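Long-range contacts in transcriptional regulator (Streptococcus thermophilus, PDB 6QER), which probably regulates transcription by binding DNA through its helix-turn-helix domain, under the control of a ComR-type tetratricopeptide domain that in relatives senses a signalling peptide: residues A[130-135]-A[169-174]; A[175-180]-A[217-222]. All blocks are in the same frame, centred on the assembly; numbering follows the deposited sequence.

Contact 1: residues A[130-135]-A[169-174]; sequences LSFTSW and YFFHLY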
loop_
_atom_site.group_PDB
_atom_site.type_symbol
_atom_site.label_atom_id
_atom_site.label_comp_id
_atom_site.label_asym_id
_atom_site.label_seq_id
_atom_site.Cartn_x
_atom_site.Cartn_y
_atom_site.Cartn_z
ATOM N N LEU A 130 -0.606 8.888 6.251
ATOM C CA LEU A 130 0.259 9.680 7.111
ATOM C C LEU A 130 -0.191 9.661 8.578
ATOM O O LEU A 130 0.537 10.112 9.458
ATOM C CB LEU A 130 0.335 11.131 6.612
ATOM C CG LEU A 130 1.166 11.358 5.347
ATOM C CD1 LEU A 130 1.058 12.785 4.884
ATOM C CD2 LEU A 130 2.622 10.980 5.561
ATOM N N SER A 131 -1.410 9.206 8.832
ATOM C CA SER A 131 -1.935 9.166 10.189
ATOM C C SER A 131 -2.852 7.976 10.422
ATOM O O SER A 131 -4.006 8.159 10.797
ATOM C CB SER A 131 -2.677 10.458 10.494
ATOM O OG SER A 131 -3.740 10.631 9.573
ATOM N N PHE A 132 -2.353 6.762 10.200
ATOM C CA PHE A 132 -3.185 5.553 10.325
ATOM C C PHE A 132 -3.857 5.309 11.685
ATOM O O PHE A 132 -4.846 4.595 11.751
ATOM C CB PHE A 132 -2.334 4.322 10.019
ATOM C CG PHE A 132 -2.286 3.938 8.571
ATOM C CD1 PHE A 132 -3.398 4.090 7.757
ATOM C CD2 PHE A 132 -1.128 3.406 8.024
ATOM C CE1 PHE A 132 -3.352 3.733 6.430
ATOM C CE2 PHE A 132 -1.079 3.047 6.692
ATOM C CZ PHE A 132 -2.204 3.209 5.894
ATOM N N THR A 133 -3.365 5.935 12.753
ATOM C CA THR A 133 -4.000 5.828 14.069
ATOM C C THR A 133 -5.291 6.624 14.088
ATOM O O THR A 133 -6.243 6.286 14.788
ATOM C CB THR A 133 -3.070 6.314 15.195
ATOM O OG1 THR A 133 -1.778 5.709 15.045
ATOM C CG2 THR A 133 -3.636 5.942 16.550
ATOM N N SER A 134 -5.299 7.698 13.307
ATOM C CA SER A 134 -6.463 8.556 13.152
ATOM C C SER A 134 -7.586 7.821 12.420
ATOM O O SER A 134 -8.652 8.378 12.178
ATOM C CB SER A 134 -6.088 9.838 12.400
ATOM O OG SER A 134 -5.025 10.538 13.030
ATOM N N TRP A 135 -7.330 6.563 12.074
ATOM C CA TRP A 135 -8.240 5.764 11.271
ATOM C C TRP A 135 -8.494 4.377 11.885
ATOM O O TRP A 135 -7.604 3.525 11.966
ATOM C CB TRP A 135 -7.685 5.610 9.854
ATOM C CG TRP A 135 -8.716 5.251 8.821
ATOM C CD1 TRP A 135 -9.996 5.713 8.746
ATOM C CD2 TRP A 135 -8.552 4.346 7.721
ATOM N NE1 TRP A 135 -10.637 5.156 7.670
ATOM C CE2 TRP A 135 -9.774 4.313 7.024
ATOM C CE3 TRP A 135 -7.491 3.564 7.261
ATOM C CZ2 TRP A 135 -9.965 3.528 5.891
ATOM C CZ3 TRP A 135 -7.676 2.789 6.143
ATOM C CH2 TRP A 135 -8.909 2.776 5.465
ATOM N N TYR A 169 -1.629 -3.719 6.261
ATOM C CA TYR A 169 -1.420 -4.869 7.104
ATOM C C TYR A 169 -0.393 -4.563 8.197
ATOM O O TYR A 169 -0.633 -4.814 9.392
ATOM C CB TYR A 169 -0.974 -6.045 6.257
ATOM C CG TYR A 169 -0.197 -7.075 6.993
ATOM C CD1 TYR A 169 -0.776 -7.804 8.015
ATOM C CD2 TYR A 169 1.103 -7.341 6.646
ATOM C CE1 TYR A 169 -0.066 -8.763 8.697
ATOM C CE2 TYR A 169 1.816 -8.281 7.302
ATOM C CZ TYR A 169 1.233 -9.001 8.332
ATOM O OH TYR A 169 1.960 -9.949 8.977
ATOM N N PHE A 170 0.727 -3.980 7.769
ATOM C CA PHE A 170 1.761 -3.524 8.681
ATOM C C PHE A 170 1.179 -2.633 9.722
ATOM O O PHE A 170 1.509 -2.766 10.888
ATOM C CB PHE A 170 2.877 -2.824 7.944
ATOM C CG PHE A 170 3.671 -3.733 7.095
ATOM C CD1 PHE A 170 3.743 -5.070 7.402
ATOM C CD2 PHE A 170 4.368 -3.263 6.011
ATOM C CE1 PHE A 170 4.462 -5.921 6.641
ATOM C CE2 PHE A 170 5.107 -4.121 5.248
ATOM C CZ PHE A 170 5.152 -5.458 5.573
ATOM N N PHE A 171 0.309 -1.729 9.324
ATOM C CA PHE A 171 -0.371 -0.942 10.328
ATOM C C PHE A 171 -1.217 -1.777 11.272
ATOM O O PHE A 171 -1.414 -1.400 12.418
ATOM C CB PHE A 171 -1.246 0.153 9.725
ATOM C CG PHE A 171 -2.014 0.896 10.766
ATOM C CD1 PHE A 171 -1.342 1.647 11.721
ATOM C CD2 PHE A 171 -3.391 0.810 10.830
ATOM C CE1 PHE A 171 -2.032 2.311 12.709
ATOM C CE2 PHE A 171 -4.092 1.476 11.811
ATOM C CZ PHE A 171 -3.409 2.226 12.755
ATOM N N HIS A 172 -1.767 -2.881 10.792
ATOM C CA HIS A 172 -2.491 -3.750 11.710
ATOM C C HIS A 172 -1.544 -4.308 12.778
ATOM O O HIS A 172 -1.945 -4.539 13.909
ATOM C CB HIS A 172 -3.210 -4.863 10.966
ATOM C CG HIS A 172 -4.541 -4.451 10.434
ATOM N ND1 HIS A 172 -4.677 -3.642 9.331
ATOM C CD2 HIS A 172 -5.793 -4.687 10.882
ATOM C CE1 HIS A 172 -5.957 -3.431 9.098
ATOM N NE2 HIS A 172 -6.656 -4.048 10.030
ATOM N N LEU A 173 -0.293 -4.539 12.414
ATOM C CA LEU A 173 0.648 -5.064 13.378
ATOM C C LEU A 173 1.120 -4.015 14.409
ATOM O O LEU A 173 1.804 -4.347 15.362
ATOM C CB LEU A 173 1.851 -5.653 12.647
ATOM C CG LEU A 173 1.471 -6.770 11.679
ATOM C CD1 LEU A 173 2.693 -7.450 11.115
ATOM C CD2 LEU A 173 0.554 -7.767 12.331
ATOM N N TYR A 174 0.702 -2.767 14.261
ATOM C CA TYR A 174 1.213 -1.662 15.088
ATOM C C TYR A 174 0.853 -1.801 16.564
ATOM O O TYR A 174 -0.302 -2.024 16.909
ATOM C CB TYR A 174 0.663 -0.339 14.546
ATOM C CG TYR A 174 1.219 0.947 15.123
ATOM C CD1 TYR A 174 2.384 1.508 14.631
ATOM C CD2 TYR A 174 0.528 1.640 16.112
ATOM C CE1 TYR A 174 2.874 2.702 15.139
ATOM C CE2 TYR A 174 1.008 2.833 16.627
ATOM C CZ TYR A 174 2.182 3.359 16.134
ATOM O OH TYR A 174 2.672 4.547 16.631
#
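One face of the Phe-171 ring is covered by CB of Phe-132, which sits above the centre of the ring, 3.3 Å from its centroid and 11° off the normal, a CH-pi contact. Both residues belong to the all-helical tetratricopeptide-type domain, where the turn between helices 117-128 and 139-152 meets the C-terminal end of helix 160-172. The two phenyl rings themselves meet obliquely, with centroids 5.0 Å apart and planes inclined by 31°, and their side chains slide past each other in opposite directions. CD2 of Phe-132 lies 3.7 Å from CB of Phe-171. With CG anti to the backbone N (chi1 176°), Phe-171 extends its ring from the helix into the 3-10 turn at 132-134. There CZ lies 2.9 Å from the carbonyl O of Phe-132, a tight approach, while CE2 is 4.1 Å from the carbonyl O of Trp-135. A flat phenyl ring suits this place because it can lie against backbone and side chain together; no hydrogen bond crosses the contact. Phe-132 also packs on Ile-125 of helix 117-128, and the indole of Trp-135 meets the Tyr-168 ring, so the turn lies against helix 117-128 as well as helix 160-172. At the exposed margin the contact is longer-range, made by Thr-133 and Tyr-174. Thr-133, small enough for this margin and able to face water, crosses Phe-171 at about a right angle. Its OG1, beside the backbone N and anti to the carbonyl carbon, comes within 4.1 Å of CE1 of Phe-171 and 4.3 Å of CE2 of Tyr-174.

Contact 2: residues A[175-180]-A[217-222]; sequences GRKQYD and KIFHNS
Tyr-179 and His-220 form an offset stack, centroids 4.1 Å apart and planes at 13°, where the connection between helices 160-172 and 181-193 meets the end of helix 200-220 in the tetratricopeptide-type helical array. This is the tight part. The side chains approach from opposite directions, and CZ of Tyr-179 lies over one face of the imidazole, displaced toward its rim and 3.1 Å from CE1 of His-220. CE1 of Tyr-179 is similarly close to NE2 of His-220, at 3.2 Å. Two flat aromatic side chains suit the place because they can overlap nearly parallel, and the phenol also carries a polar end: its OH lies above the imidazole and is hydrogen-bonded to NZ of Lys-181. A chi1 of 66° places the Tyr-179 ring between its own backbone N and carbonyl carbon, facing the helix end.

Toward solvent the contact becomes loose. Phe-219 is exposed, and its ring lies broadly along 175-177 but at longer distances, with CZ 4.0 Å from CA of Gly-175. Positive phi at Gly-175 by itself favours glycine. The bent chain of Lys-177 crosses Phe-219 at about a right angle, bringing CE to 4.2 Å from CZ of Phe-219. Just beyond His-220, the helix ends in a Schellman motif at Asn-221. Between the tight and loose parts sits the carbonyl O of Arg-176, at the edge of both the Phe-219 and His-220 rings and 3.8 Å from CE2 of Phe-219.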
loop_
_atom_site.group_PDB
_atom_site.type_symbol
_atom_site.label_atom_id
_atom_site.label_comp_id
_atom_site.label_asym_id
_atom_site.label_seq_id
_atom_site.Cartn_x
_atom_site.Cartn_y
_atom_site.Cartn_z
ATOM N N GLY A 175 1.857 -1.674 17.433
ATOM C CA GLY A 175 1.664 -1.717 18.877
ATOM C C GLY A 175 1.147 -3.041 19.409
ATOM O O GLY A 175 0.596 -3.106 20.504
ATOM N N ARG A 176 1.365 -4.108 18.655
ATOM C CA ARG A 176 0.801 -5.411 18.993
ATOM C C ARG A 176 1.863 -6.375 19.433
ATOM O O ARG A 176 2.820 -6.639 18.703
ATOM C CB ARG A 176 0.059 -6.002 17.788
ATOM C CG ARG A 176 -1.213 -5.296 17.400
ATOM C CD ARG A 176 -2.325 -5.790 18.301
ATOM N NE ARG A 176 -2.696 -7.146 17.895
ATOM C CZ ARG A 176 -3.439 -7.980 18.614
ATOM N NH1 ARG A 176 -3.864 -7.620 19.822
ATOM N NH2 ARG A 176 -3.719 -9.188 18.132
ATOM N N LYS A 177 1.704 -6.877 20.655
ATOM C CA LYS A 177 2.648 -7.839 21.197
ATOM C C LYS A 177 2.388 -9.251 20.712
ATOM O O LYS A 177 3.313 -10.044 20.593
ATOM C CB LYS A 177 2.642 -7.789 22.716
ATOM C CG LYS A 177 3.592 -6.750 23.261
ATOM C CD LYS A 177 3.053 -5.336 23.285
ATOM C CE LYS A 177 4.084 -4.429 23.978
ATOM N NZ LYS A 177 3.606 -3.051 24.267
ATOM N N GLN A 178 1.138 -9.575 20.419
ATOM C CA GLN A 178 0.863 -10.904 19.895
ATOM C C GLN A 178 0.536 -10.779 18.415
ATOM O O GLN A 178 -0.258 -9.932 18.026
ATOM C CB GLN A 178 -0.254 -11.613 20.653
ATOM C CG GLN A 178 -1.647 -11.063 20.447
ATOM C CD GLN A 178 -2.691 -12.021 20.976
ATOM O OE1 GLN A 178 -2.364 -12.972 21.685
ATOM N NE2 GLN A 178 -3.945 -11.798 20.614
ATOM N N TYR A 179 1.186 -11.587 17.588
ATOM C CA TYR A 179 0.947 -11.542 16.156
ATOM C C TYR A 179 1.547 -12.773 15.488
ATOM O O TYR A 179 2.422 -13.415 16.043
ATOM C CB TYR A 179 1.544 -10.267 15.553
ATOM C CG TYR A 179 3.050 -10.210 15.627
ATOM C CD1 TYR A 179 3.703 -9.807 16.780
ATOM C CD2 TYR A 179 3.819 -10.561 14.537
ATOM C CE1 TYR A 179 5.081 -9.769 16.838
ATOM C CE2 TYR A 179 5.185 -10.528 14.588
ATOM C CZ TYR A 179 5.809 -10.138 15.738
ATOM O OH TYR A 179 7.180 -10.108 15.762
ATOM N N ASP A 180 1.102 -13.080 14.280
ATOM C CA ASP A 180 1.614 -14.225 13.549
ATOM C C ASP A 180 2.964 -13.906 12.931
ATOM O O ASP A 180 3.027 -13.253 11.907
ATOM C CB ASP A 180 0.597 -14.640 12.483
ATOM C CG ASP A 180 0.983 -15.908 11.725
ATOM O OD1 ASP A 180 2.178 -16.230 11.605
ATOM O OD2 ASP A 180 0.062 -16.597 11.231
ATOM N N LYS A 217 10.442 -4.178 13.140
ATOM C CA LYS A 217 11.538 -4.992 13.590
ATOM C C LYS A 217 12.243 -4.358 14.793
ATOM O O LYS A 217 12.698 -5.040 15.680
ATOM C CB LYS A 217 12.491 -5.210 12.437
ATOM C CG LYS A 217 12.028 -6.237 11.453
ATOM C CD LYS A 217 13.101 -6.493 10.429
ATOM C CE LYS A 217 12.888 -7.785 9.702
ATOM N NZ LYS A 217 13.038 -8.959 10.622
ATOM N N ILE A 218 12.338 -3.041 14.807
ATOM C CA ILE A 218 12.861 -2.332 15.962
ATOM C C ILE A 218 11.940 -2.574 17.141
ATOM O O ILE A 218 12.379 -2.919 18.218
ATOM C CB ILE A 218 12.988 -0.837 15.680
ATOM C CG1 ILE A 218 14.201 -0.573 14.785
ATOM C CG2 ILE A 218 13.072 -0.062 16.959
ATOM C CD1 ILE A 218 14.160 0.748 14.085
ATOM N N PHE A 219 10.651 -2.421 16.921
ATOM C CA PHE A 219 9.686 -2.630 17.977
ATOM C C PHE A 219 9.668 -4.091 18.495
ATOM O O PHE A 219 9.326 -4.347 19.640
ATOM C CB PHE A 219 8.323 -2.227 17.477
ATOM C CG PHE A 219 7.224 -2.520 18.423
ATOM C CD1 PHE A 219 7.147 -1.877 19.631
ATOM C CD2 PHE A 219 6.260 -3.460 18.105
ATOM C CE1 PHE A 219 6.115 -2.152 20.498
ATOM C CE2 PHE A 219 5.239 -3.734 18.968
ATOM C CZ PHE A 219 5.168 -3.079 20.167
ATOM N N HIS A 220 10.013 -5.049 17.651
ATOM C CA HIS A 220 9.982 -6.446 18.060
ATOM C C HIS A 220 11.314 -6.951 18.585
ATOM O O HIS A 220 11.409 -8.061 19.085
ATOM C CB HIS A 220 9.566 -7.328 16.890
ATOM C CG HIS A 220 8.147 -7.149 16.478
ATOM N ND1 HIS A 220 7.709 -7.420 15.202
ATOM C CD2 HIS A 220 7.060 -6.745 17.175
ATOM C CE1 HIS A 220 6.417 -7.162 15.123
ATOM N NE2 HIS A 220 5.998 -6.754 16.306
ATOM N N ASN A 221 12.338 -6.131 18.433
ATOM C CA ASN A 221 13.686 -6.521 18.785
ATOM C C ASN A 221 14.021 -7.741 17.953
ATOM O O ASN A 221 14.683 -8.667 18.406
ATOM C CB ASN A 221 13.809 -6.801 20.285
ATOM C CG ASN A 221 15.238 -6.862 20.756
ATOM O OD1 ASN A 221 16.138 -6.315 20.128
ATOM N ND2 ASN A 221 15.458 -7.540 21.866
ATOM N N SER A 222 13.557 -7.724 16.715
ATOM C CA SER A 222 13.907 -8.769 15.778
ATOM C C SER A 222 14.673 -8.180 14.619
ATOM O O SER A 222 14.087 -7.634 13.704
ATOM C CB SER A 222 12.661 -9.494 15.272
ATOM O OG SER A 222 13.034 -10.513 14.363
#

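In the fold
After the N-terminal helix-turn-helix region, the chain enters the tetratricopeptide-type array and runs along helix 117-128 to the turn at 130-135. Contact 1 closes when helix 160-172 ends beside this turn, a loop that takes in helix 139-152 and most of helix 160-172. The chain goes straight on into 175-180, passes through helix 181-193 and returns along helix 200-220 to close contact 2. The two loops thus follow in series, neither nesting nor crossing, and their centres lie about 14 Å apart. Packing of Leu-173 CD2 on Tyr-179 CB, 4.2 Å apart, joins them. Together they tie successive helix ends and connections on the same side of the chain's centre.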